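PDB 3JQQ: ferredoxin--NADP reductase, apicoplast from Plasmodium falciparum, which catalyses reversible, FAD-dependent electron transfer between ferredoxin and NADP(H) in the apicoplast, and may supply the terminal step of isoprenoid precursor biosynthesis. Local coordinates for residues Leu9-Val12 with Lys13-Leu16; Val217-Glu220 with Asp221-Leu224; Gln260-Ile263 with Tyr264-Thr268. The protein carries 1 engineered substitution. All blocks are in the same frame, centred on the assembly; numbering follows the deposited sequence.

Interaction 1 (Leu9-Val12 with Lys13-Leu16); sequences LYTV and KNPL
Thr11 and Asn14 face each other across a tight turn that leads the chain into strand 16-25 of the FAD-binding antiparallel sheet. An ST turn forms part of it: the backbone N of Lys13 donates to Thr11 OG1 at 3.0 Å. Just upstream, Leu9 and Tyr10 both face Gly155 of strand 150-157, which makes a classic beta bulge.

The polar contacts converge on Asn14 OD1 and Thr11 OG1. Asn14 OD1 accepts twice from one residue, from Thr11 OG1 at 2.9 Å and from Thr11 N at 3.0 Å. The hydroxyl lies 16° from the carbonyl plane of the amide, whereas the backbone N sits above that plane, 35° out of it, and so is not aligned with a lone pair. Thr11 OG1 thus donates to Asn14 while accepting from Lys13, a double role made possible by a chi1 of 70° that places the hydroxyl between the backbone N and the carbonyl carbon. A further bond from Thr11 N to the backbone O of Asn14 is weak, at 3.5 Å. Lys13, known to bind FAD, has its aliphatic chain leading away from this network; its CB nevertheless packs 3.3 Å from Thr11 OG1.

The apolar group centres on Tyr10. Leu16, the first residue of the strand, lays its CB over the middle of one ring face, a CH-pi contact with CB 3.6 Å from the ring centroid of Tyr10. The two methyl carbons of Leu16 extend over the outer half of the ring, near CE1, CE2 and OH. The phenol oxygen also makes a weak hydrogen bond to the backbone O of Leu45. At the ring edge, in plane, the backbone O of Asn14 meets Tyr10 CD2 at 3.4 Å.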
loop_
_atom_site.group_PDB
_atom_site.type_symbol
_atom_site.label_atom_id
_atom_site.label_comp_id
_atom_site.label_asym_id
_atom_site.label_seq_id
_atom_site.Cartn_x
_atom_site.Cartn_y
_atom_site.Cartn_z
ATOM N N LEU B 9 23.154 8.081 -9.743
ATOM C CA LEU B 9 23.773 8.597 -10.952
ATOM C C LEU B 9 22.811 9.574 -11.610
ATOM O O LEU B 9 23.216 10.623 -12.114
ATOM C CB LEU B 9 24.099 7.457 -11.917
ATOM C CG LEU B 9 25.536 6.911 -11.882
ATOM C CD1 LEU B 9 26.034 6.789 -10.455
ATOM C CD2 LEU B 9 25.623 5.574 -12.609
ATOM N N TYR B 10 21.532 9.217 -11.600
ATOM C CA TYR B 10 20.497 10.087 -12.125
ATOM C C TYR B 10 19.513 10.455 -11.028
ATOM O O TYR B 10 19.087 9.608 -10.243
ATOM C CB TYR B 10 19.794 9.436 -13.316
ATOM C CG TYR B 10 20.756 9.156 -14.441
ATOM C CD1 TYR B 10 21.293 7.890 -14.621
ATOM C CD2 TYR B 10 21.163 10.171 -15.297
ATOM C CE1 TYR B 10 22.188 7.636 -15.638
ATOM C CE2 TYR B 10 22.059 9.926 -16.316
ATOM C CZ TYR B 10 22.567 8.659 -16.482
ATOM O OH TYR B 10 23.465 8.409 -17.497
ATOM N N THR B 11 19.171 11.734 -10.978
ATOM C CA THR B 11 18.320 12.258 -9.928
ATOM C C THR B 11 17.140 12.988 -10.544
ATOM O O THR B 11 16.998 13.044 -11.765
ATOM C CB THR B 11 19.090 13.239 -9.037
ATOM O OG1 THR B 11 19.373 14.438 -9.769
ATOM C CG2 THR B 11 20.396 12.616 -8.569
ATOM N N VAL B 12 16.294 13.547 -9.689
ATOM C CA VAL B 12 15.163 14.327 -10.153
ATOM C C VAL B 12 15.676 15.597 -10.822
ATOM O O VAL B 12 14.972 16.221 -11.616
ATOM C CB VAL B 12 14.231 14.702 -8.990
ATOM C CG1 VAL B 12 12.803 14.844 -9.485
ATOM C CG2 VAL B 12 14.309 13.651 -7.892
ATOM N N LYS B 13 16.911 15.971 -10.493
ATOM C CA LYS B 13 17.547 17.154 -11.069
ATOM C C LYS B 13 18.103 16.868 -12.462
ATOM O O LYS B 13 17.975 17.691 -13.368
ATOM C CB LYS B 13 18.660 17.672 -10.163
ATOM C CG LYS B 13 18.174 18.330 -8.877
ATOM C CD LYS B 13 19.329 18.971 -8.115
ATOM C CE LYS B 13 20.430 17.956 -7.820
ATOM N NZ LYS B 13 21.601 18.562 -7.121
ATOM N N ASN B 14 18.729 15.706 -12.625
ATOM C CA ASN B 14 19.210 15.277 -13.936
ATOM C C ASN B 14 18.714 13.880 -14.304
ATOM O O ASN B 14 19.478 12.918 -14.255
ATOM C CB ASN B 14 20.743 15.334 -14.013
ATOM C CG ASN B 14 21.416 14.213 -13.235
ATOM O OD1 ASN B 14 20.935 13.798 -12.181
ATOM N ND2 ASN B 14 22.536 13.721 -13.752
ATOM N N PRO B 15 17.432 13.764 -14.683
ATOM C CA PRO B 15 16.907 12.454 -15.049
ATOM C C PRO B 15 17.441 12.012 -16.409
ATOM O O PRO B 15 17.749 12.852 -17.255
ATOM C CB PRO B 15 15.401 12.700 -15.129
ATOM C CG PRO B 15 15.286 14.121 -15.544
ATOM C CD PRO B 15 16.442 14.838 -14.892
ATOM N N LEU B 16 17.559 10.702 -16.608
ATOM C CA LEU B 16 18.016 10.160 -17.884
ATOM C C LEU B 16 16.841 9.953 -18.836
ATOM O O LEU B 16 15.878 9.255 -18.511
ATOM C CB LEU B 16 18.768 8.843 -17.681
ATOM C CG LEU B 16 19.276 8.151 -18.951
ATOM C CD1 LEU B 16 20.238 9.053 -19.707
ATOM C CD2 LEU B 16 19.937 6.817 -18.618
#

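Interaction 2 (Val217-Glu220 with Asp221-Leu224); sequences VYNE and DSIL. With A2P (adenosine-2'-5'-diphosphate), chain J.
The Tyr218 ring meets its neighbours here at the edge: near its plane lie Ser222 OG, which touches Tyr218 CB, and the 2'-phosphate of the bound adenosine-2'-5'-diphosphate, whose O3P is 3.7 Å from Tyr218 CD1. The second flat group is the Asn219 amide, whose OD1 receives the hydroxyl of Ser222, OG to OD1 2.8 Å. The donor approaches from above the carbonyl plane, 40° out of it, and the same hydroxyl also bonds to Ser31 OG. Asn219 ND2 bonds to the backbone O of Asn30.

The bond of the 3-10 turn runs from Ser222 N to Asn219 O at 2.9 Å, and a weak one follows from Ile223 N to Glu220 O. Water 1 accepts from Asp221 N and donates weakly to Glu220 OE1, while Asp221 OD2 bonds to Asn30 N. Arg28 NH2 bonds to the backbone O of both Glu220 and Ile223. Apart from these polar bonds, Val217 CG2 and Ile223 CG1 touch at 3.8 Å, their side chains crossing at about a right angle.

The polar bonds, spent on the turn and on Arg28, Asn30 and Ser31, are consistent with a loop held in one shape at the end of strand 211-217, where Val217 and Tyr218 bind the nucleotide.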
loop_
_atom_site.group_PDB
_atom_site.type_symbol
_atom_site.label_atom_id
_atom_site.label_comp_id
_atom_site.label_asym_id
_atom_site.label_seq_id
_atom_site.Cartn_x
_atom_site.Cartn_y
_atom_site.Cartn_z
ATOM N N VAL B 217 0.060 -14.414 -5.217
ATOM C CA VAL B 217 -0.686 -13.625 -6.183
ATOM C C VAL B 217 -2.156 -14.013 -6.077
ATOM O O VAL B 217 -2.501 -14.947 -5.353
ATOM C CB VAL B 217 -0.176 -13.849 -7.622
ATOM C CG1 VAL B 217 1.206 -13.237 -7.798
ATOM C CG2 VAL B 217 -0.159 -15.333 -7.961
ATOM N N TYR B 218 -3.022 -13.300 -6.790
ATOM C CA TYR B 218 -4.462 -13.555 -6.710
ATOM C C TYR B 218 -4.860 -14.926 -7.269
ATOM O O TYR B 218 -5.544 -15.702 -6.600
ATOM C CB TYR B 218 -5.255 -12.449 -7.409
ATOM C CG TYR B 218 -6.751 -12.662 -7.364
ATOM C CD1 TYR B 218 -7.465 -12.461 -6.188
ATOM C CD2 TYR B 218 -7.446 -13.074 -8.486
ATOM C CE1 TYR B 218 -8.832 -12.661 -6.136
ATOM C CE2 TYR B 218 -8.816 -13.276 -8.445
ATOM C CZ TYR B 218 -9.505 -13.068 -7.271
ATOM O OH TYR B 218 -10.865 -13.265 -7.217
ATOM N N ASN B 219 -4.438 -15.207 -8.499
ATOM C CA ASN B 219 -4.690 -16.491 -9.142
ATOM C C ASN B 219 -3.597 -16.800 -10.166
ATOM O O ASN B 219 -2.639 -16.040 -10.302
ATOM C CB ASN B 219 -6.075 -16.510 -9.797
ATOM C CG ASN B 219 -6.234 -15.440 -10.860
ATOM O OD1 ASN B 219 -5.257 -14.828 -11.286
ATOM N ND2 ASN B 219 -7.466 -15.209 -11.294
ATOM N N GLU B 220 -3.738 -17.913 -10.883
ATOM C CA GLU B 220 -2.741 -18.322 -11.876
ATOM C C GLU B 220 -2.480 -17.253 -12.941
ATOM O O GLU B 220 -1.341 -17.053 -13.367
ATOM C CB GLU B 220 -3.156 -19.630 -12.557
ATOM C CG GLU B 220 -3.292 -20.828 -11.624
ATOM C CD GLU B 220 -4.667 -20.929 -10.983
ATOM O OE1 GLU B 220 -5.388 -19.906 -10.945
ATOM O OE2 GLU B 220 -5.025 -22.035 -10.516
ATOM N N ASP B 221 -3.538 -16.579 -13.381
ATOM C CA ASP B 221 -3.412 -15.574 -14.431
ATOM C C ASP B 221 -2.760 -14.290 -13.926
ATOM O O ASP B 221 -2.490 -13.376 -14.705
ATOM C CB ASP B 221 -4.775 -15.264 -15.054
ATOM C CG ASP B 221 -5.221 -16.326 -16.047
ATOM O OD1 ASP B 221 -4.665 -17.446 -16.025
ATOM O OD2 ASP B 221 -6.135 -16.036 -16.850
ATOM N N SER B 222 -2.505 -14.229 -12.622
ATOM C CA SER B 222 -1.912 -13.040 -12.018
ATOM C C SER B 222 -0.415 -13.199 -11.761
ATOM O O SER B 222 0.241 -12.262 -11.319
ATOM C CB SER B 222 -2.639 -12.671 -10.722
ATOM O OG SER B 222 -3.998 -12.349 -10.975
ATOM N N ILE B 223 0.119 -14.385 -12.044
ATOM C CA ILE B 223 1.551 -14.614 -11.909
ATOM C C ILE B 223 2.310 -13.746 -12.906
ATOM O O ILE B 223 2.132 -13.871 -14.119
ATOM C CB ILE B 223 1.928 -16.089 -12.142
ATOM C CG1 ILE B 223 1.176 -16.993 -11.167
ATOM C CG2 ILE B 223 3.431 -16.284 -12.004
ATOM C CD1 ILE B 223 1.296 -18.461 -11.495
ATOM N N LEU B 224 3.141 -12.860 -12.393
ATOM C CA LEU B 224 3.956 -12.009 -13.240
ATOM C C LEU B 224 5.203 -12.769 -13.683
ATOM O O LEU B 224 5.824 -13.472 -12.887
ATOM C CB LEU B 224 4.324 -10.726 -12.495
ATOM C CG LEU B 224 3.091 -9.990 -11.957
ATOM C CD1 LEU B 224 3.477 -8.736 -11.188
ATOM C CD2 LEU B 224 2.131 -9.657 -13.091
HETATM P P1 A2P J . -5.602 -10.135 -1.920
HETATM O O1P A2P J . -6.245 -10.547 -0.619
HETATM O O2P A2P J . -5.308 -8.657 -2.018
HETATM O O3P A2P J . -6.254 -10.729 -3.146
HETATM P P2 A2P J . -1.243 -6.831 -4.991
HETATM O O4P A2P J . 0.236 -6.669 -5.247
HETATM O O5P A2P J . -1.851 -5.755 -4.121
HETATM O O6P A2P J . -2.045 -7.178 -6.223
HETATM O "O5'" A2P J . -1.334 -8.157 -4.083
HETATM C "C5'" A2P J . -0.477 -9.266 -4.347
HETATM C "C4'" A2P J . -0.936 -10.465 -3.529
HETATM O "O4'" A2P J . -0.627 -10.257 -2.146
HETATM C "C3'" A2P J . -2.443 -10.656 -3.618
HETATM O "O3'" A2P J . -2.714 -12.056 -3.744
HETATM C "C2'" A2P J . -2.971 -10.166 -2.286
HETATM O "O2'" A2P J . -4.157 -10.845 -1.884
HETATM C "C1'" A2P J . -1.806 -10.561 -1.396
HETATM N N9 A2P J . -1.885 -9.932 -0.053
HETATM C C8 A2P J . -2.774 -9.001 0.347
HETATM N N7 A2P J . -2.575 -8.666 1.648
HETATM C C5 A2P J . -1.542 -9.405 2.100
HETATM C C6 A2P J . -0.807 -9.557 3.378
HETATM N N6 A2P J . -1.142 -8.830 4.469
HETATM N N1 A2P J . 0.214 -10.444 3.423
HETATM C C2 A2P J . 0.566 -11.173 2.349
HETATM N N3 A2P J . -0.057 -11.087 1.161
HETATM C C4 A2P J . -1.097 -10.240 0.977
HETATM O O HOH W 1 -6.328 -17.715 -13.247
#

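Interaction 3 (Gln260-Ile263 with Tyr264-Thr268); sequences QDEI and YKRKT. With A2P (adenosine-2'-5'-diphosphate), chain J.
A helix end and the kink after it form this contact: helix 259-265 of the NADP-binding domain stops at Lys265, and Arg266, the first residue to leave helical geometry, occupies the N-cap position of helix 267-276. Three i to i+4 backbone bonds mark the last turn, from Tyr264 N to Gln260 O (2.7 Å), from Lys265 N to Asp261 O (2.8 Å) and from Arg266 N to Glu262 O (3.2 Å).

One turn apart, Glu262 and Arg266 add a salt bridge over the kink. Carboxylate and guanidinium planes are 69° apart, yet Glu262 OE2 lies almost exactly in the plane of the guanidinium. A bend in the Glu262 chain at chi2 (-51°) brings the carboxylate back toward the helix end. Lys265 CD lies beside Glu262 OE1.

At the other end, Gln260 belongs to the adenosine-2'-5'-diphosphate pocket. Asp261 forms a salt bridge with Lys292 and also hydrogen-bonds to Ser256 of the second subunit, placing this helix near the dimer contact. Lys267 CD lies over the rim of one Tyr264 face.

The salt bridge itself is nearly straight: Arg266 NE points at the syn lone pair of Glu262 OE2 at 2.7 Å and 168°, with a weak second bond from NH2.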
loop_
_atom_site.group_PDB
_atom_site.type_symbol
_atom_site.label_atom_id
_atom_site.label_comp_id
_atom_site.label_asym_id
_atom_site.label_seq_id
_atom_site.Cartn_x
_atom_site.Cartn_y
_atom_site.Cartn_z
ATOM N N GLN B 260 2.961 -15.890 3.883
ATOM C CA GLN B 260 3.566 -16.202 5.176
ATOM C C GLN B 260 2.916 -17.413 5.830
ATOM O O GLN B 260 3.572 -18.162 6.552
ATOM C CB GLN B 260 3.464 -15.023 6.151
ATOM C CG GLN B 260 3.455 -13.657 5.510
ATOM C CD GLN B 260 2.073 -13.251 5.055
ATOM O OE1 GLN B 260 1.224 -12.868 5.863
ATOM N NE2 GLN B 260 1.844 -13.324 3.758
ATOM N N ASP B 261 1.622 -17.583 5.602
ATOM C CA ASP B 261 0.867 -18.661 6.228
ATOM C C ASP B 261 1.268 -19.998 5.622
ATOM O O ASP B 261 1.342 -21.015 6.314
ATOM C CB ASP B 261 -0.637 -18.428 6.068
ATOM C CG ASP B 261 -1.106 -17.147 6.740
ATOM O OD1 ASP B 261 -1.762 -16.325 6.068
ATOM O OD2 ASP B 261 -0.815 -16.962 7.933
ATOM N N GLU B 262 1.523 -19.980 4.318
ATOM C CA GLU B 262 2.021 -21.144 3.607
ATOM C C GLU B 262 3.365 -21.525 4.204
ATOM O O GLU B 262 3.636 -22.700 4.477
ATOM C CB GLU B 262 2.201 -20.806 2.127
ATOM C CG GLU B 262 1.663 -21.852 1.170
ATOM C CD GLU B 262 2.166 -23.249 1.478
ATOM O OE1 GLU B 262 1.328 -24.162 1.630
ATOM O OE2 GLU B 262 3.399 -23.428 1.573
ATOM N N ILE B 263 4.203 -20.515 4.407
ATOM C CA ILE B 263 5.517 -20.710 4.993
ATOM C C ILE B 263 5.408 -21.208 6.427
ATOM O O ILE B 263 6.167 -22.088 6.843
ATOM C CB ILE B 263 6.350 -19.420 4.922
ATOM C CG1 ILE B 263 6.626 -19.049 3.467
ATOM C CG2 ILE B 263 7.654 -19.590 5.685
ATOM C CD1 ILE B 263 7.350 -17.728 3.294
ATOM N N TYR B 264 4.458 -20.663 7.183
ATOM C CA TYR B 264 4.243 -21.130 8.556
ATOM C C TYR B 264 3.698 -22.554 8.565
ATOM O O TYR B 264 3.943 -23.315 9.499
ATOM C CB TYR B 264 3.309 -20.190 9.329
ATOM C CG TYR B 264 3.290 -20.480 10.821
ATOM C CD1 TYR B 264 4.219 -19.889 11.670
ATOM C CD2 TYR B 264 2.355 -21.348 11.375
ATOM C CE1 TYR B 264 4.214 -20.153 13.032
ATOM C CE2 TYR B 264 2.342 -21.614 12.734
ATOM C CZ TYR B 264 3.273 -21.013 13.557
ATOM O OH TYR B 264 3.263 -21.274 14.910
ATOM N N LYS B 265 2.959 -22.906 7.517
ATOM C CA LYS B 265 2.437 -24.256 7.369
ATOM C C LYS B 265 3.584 -25.256 7.275
ATOM O O LYS B 265 3.521 -26.342 7.852
ATOM C CB LYS B 265 1.565 -24.348 6.117
ATOM C CG LYS B 265 0.650 -25.563 6.070
ATOM C CD LYS B 265 -0.032 -25.674 4.716
ATOM C CE LYS B 265 -1.328 -26.468 4.807
ATOM N NZ LYS B 265 -1.114 -27.841 5.350
ATOM N N ARG B 266 4.637 -24.884 6.556
ATOM C CA ARG B 266 5.839 -25.708 6.492
ATOM C C ARG B 266 7.050 -24.983 7.075
ATOM O O ARG B 266 8.053 -24.784 6.389
ATOM C CB ARG B 266 6.132 -26.183 5.069
ATOM C CG ARG B 266 5.691 -25.244 3.955
ATOM C CD ARG B 266 6.065 -25.837 2.600
ATOM N NE ARG B 266 5.095 -25.528 1.552
ATOM C CZ ARG B 266 4.957 -26.238 0.436
ATOM N NH1 ARG B 266 5.723 -27.300 0.225
ATOM N NH2 ARG B 266 4.049 -25.892 -0.467
ATOM N N LYS B 267 6.956 -24.606 8.346
ATOM C CA LYS B 267 8.011 -23.816 8.978
ATOM C C LYS B 267 9.294 -24.596 9.274
ATOM O O LYS B 267 10.386 -24.030 9.220
ATOM C CB LYS B 267 7.498 -23.102 10.236
ATOM C CG LYS B 267 7.170 -24.004 11.414
ATOM C CD LYS B 267 6.770 -23.168 12.625
ATOM C CE LYS B 267 6.513 -24.030 13.850
ATOM N NZ LYS B 267 5.329 -24.916 13.672
ATOM N N THR B 268 9.174 -25.886 9.578
ATOM C CA THR B 268 10.357 -26.702 9.866
ATOM C C THR B 268 11.251 -26.871 8.638
ATOM O O THR B 268 12.477 -26.799 8.738
ATOM C CB THR B 268 9.990 -28.088 10.447
ATOM O OG1 THR B 268 8.864 -28.624 9.742
ATOM C CG2 THR B 268 9.646 -27.973 11.925
HETATM P P1 A2P J . -5.602 -10.135 -1.920
HETATM O O1P A2P J . -6.245 -10.547 -0.619
HETATM O O2P A2P J . -5.308 -8.657 -2.018
HETATM O O3P A2P J . -6.254 -10.729 -3.146
HETATM P P2 A2P J . -1.243 -6.831 -4.991
HETATM O O4P A2P J . 0.236 -6.669 -5.247
HETATM O O5P A2P J . -1.851 -5.755 -4.121
HETATM O O6P A2P J . -2.045 -7.178 -6.223
HETATM O "O5'" A2P J . -1.334 -8.157 -4.083
HETATM C "C5'" A2P J . -0.477 -9.266 -4.347
HETATM C "C4'" A2P J . -0.936 -10.465 -3.529
HETATM O "O4'" A2P J . -0.627 -10.257 -2.146
HETATM C "C3'" A2P J . -2.443 -10.656 -3.618
HETATM O "O3'" A2P J . -2.714 -12.056 -3.744
HETATM C "C2'" A2P J . -2.971 -10.166 -2.286
HETATM O "O2'" A2P J . -4.157 -10.845 -1.884
HETATM C "C1'" A2P J . -1.806 -10.561 -1.396
HETATM N N9 A2P J . -1.885 -9.932 -0.053
HETATM C C8 A2P J . -2.774 -9.001 0.347
HETATM N N7 A2P J . -2.575 -8.666 1.648
HETATM C C5 A2P J . -1.542 -9.405 2.100
HETATM C C6 A2P J . -0.807 -9.557 3.378
HETATM N N6 A2P J . -1.142 -8.830 4.469
HETATM N N1 A2P J . 0.214 -10.444 3.423
HETATM C C2 A2P J . 0.566 -11.173 2.349
HETATM N N3 A2P J . -0.057 -11.087 1.161
HETATM C C4 A2P J . -1.097 -10.240 0.977
#

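The three contacts follow one another along the chain and divide between two domains. Interaction 1 precedes strand 16-25 of the antiparallel FAD-binding sheet. Interactions 2 and 3 both lie in the NAD-binding domain with its five-stranded parallel sheet, after strand 211-217 and on helix 259-265 respectively. Interaction 1 sits on the opposite side of the chain's centre from the others, with centres 34 Å from interaction 2 and 42 Å from interaction 3. The latter two have centres 20 Å apart and nearest atoms about 9 Å apart; both approach the bound adenosine-2'-5'-diphosphate. The nucleotide pocket thus draws on a loop and a separate helix, while interaction 1 belongs to the FAD-binding side.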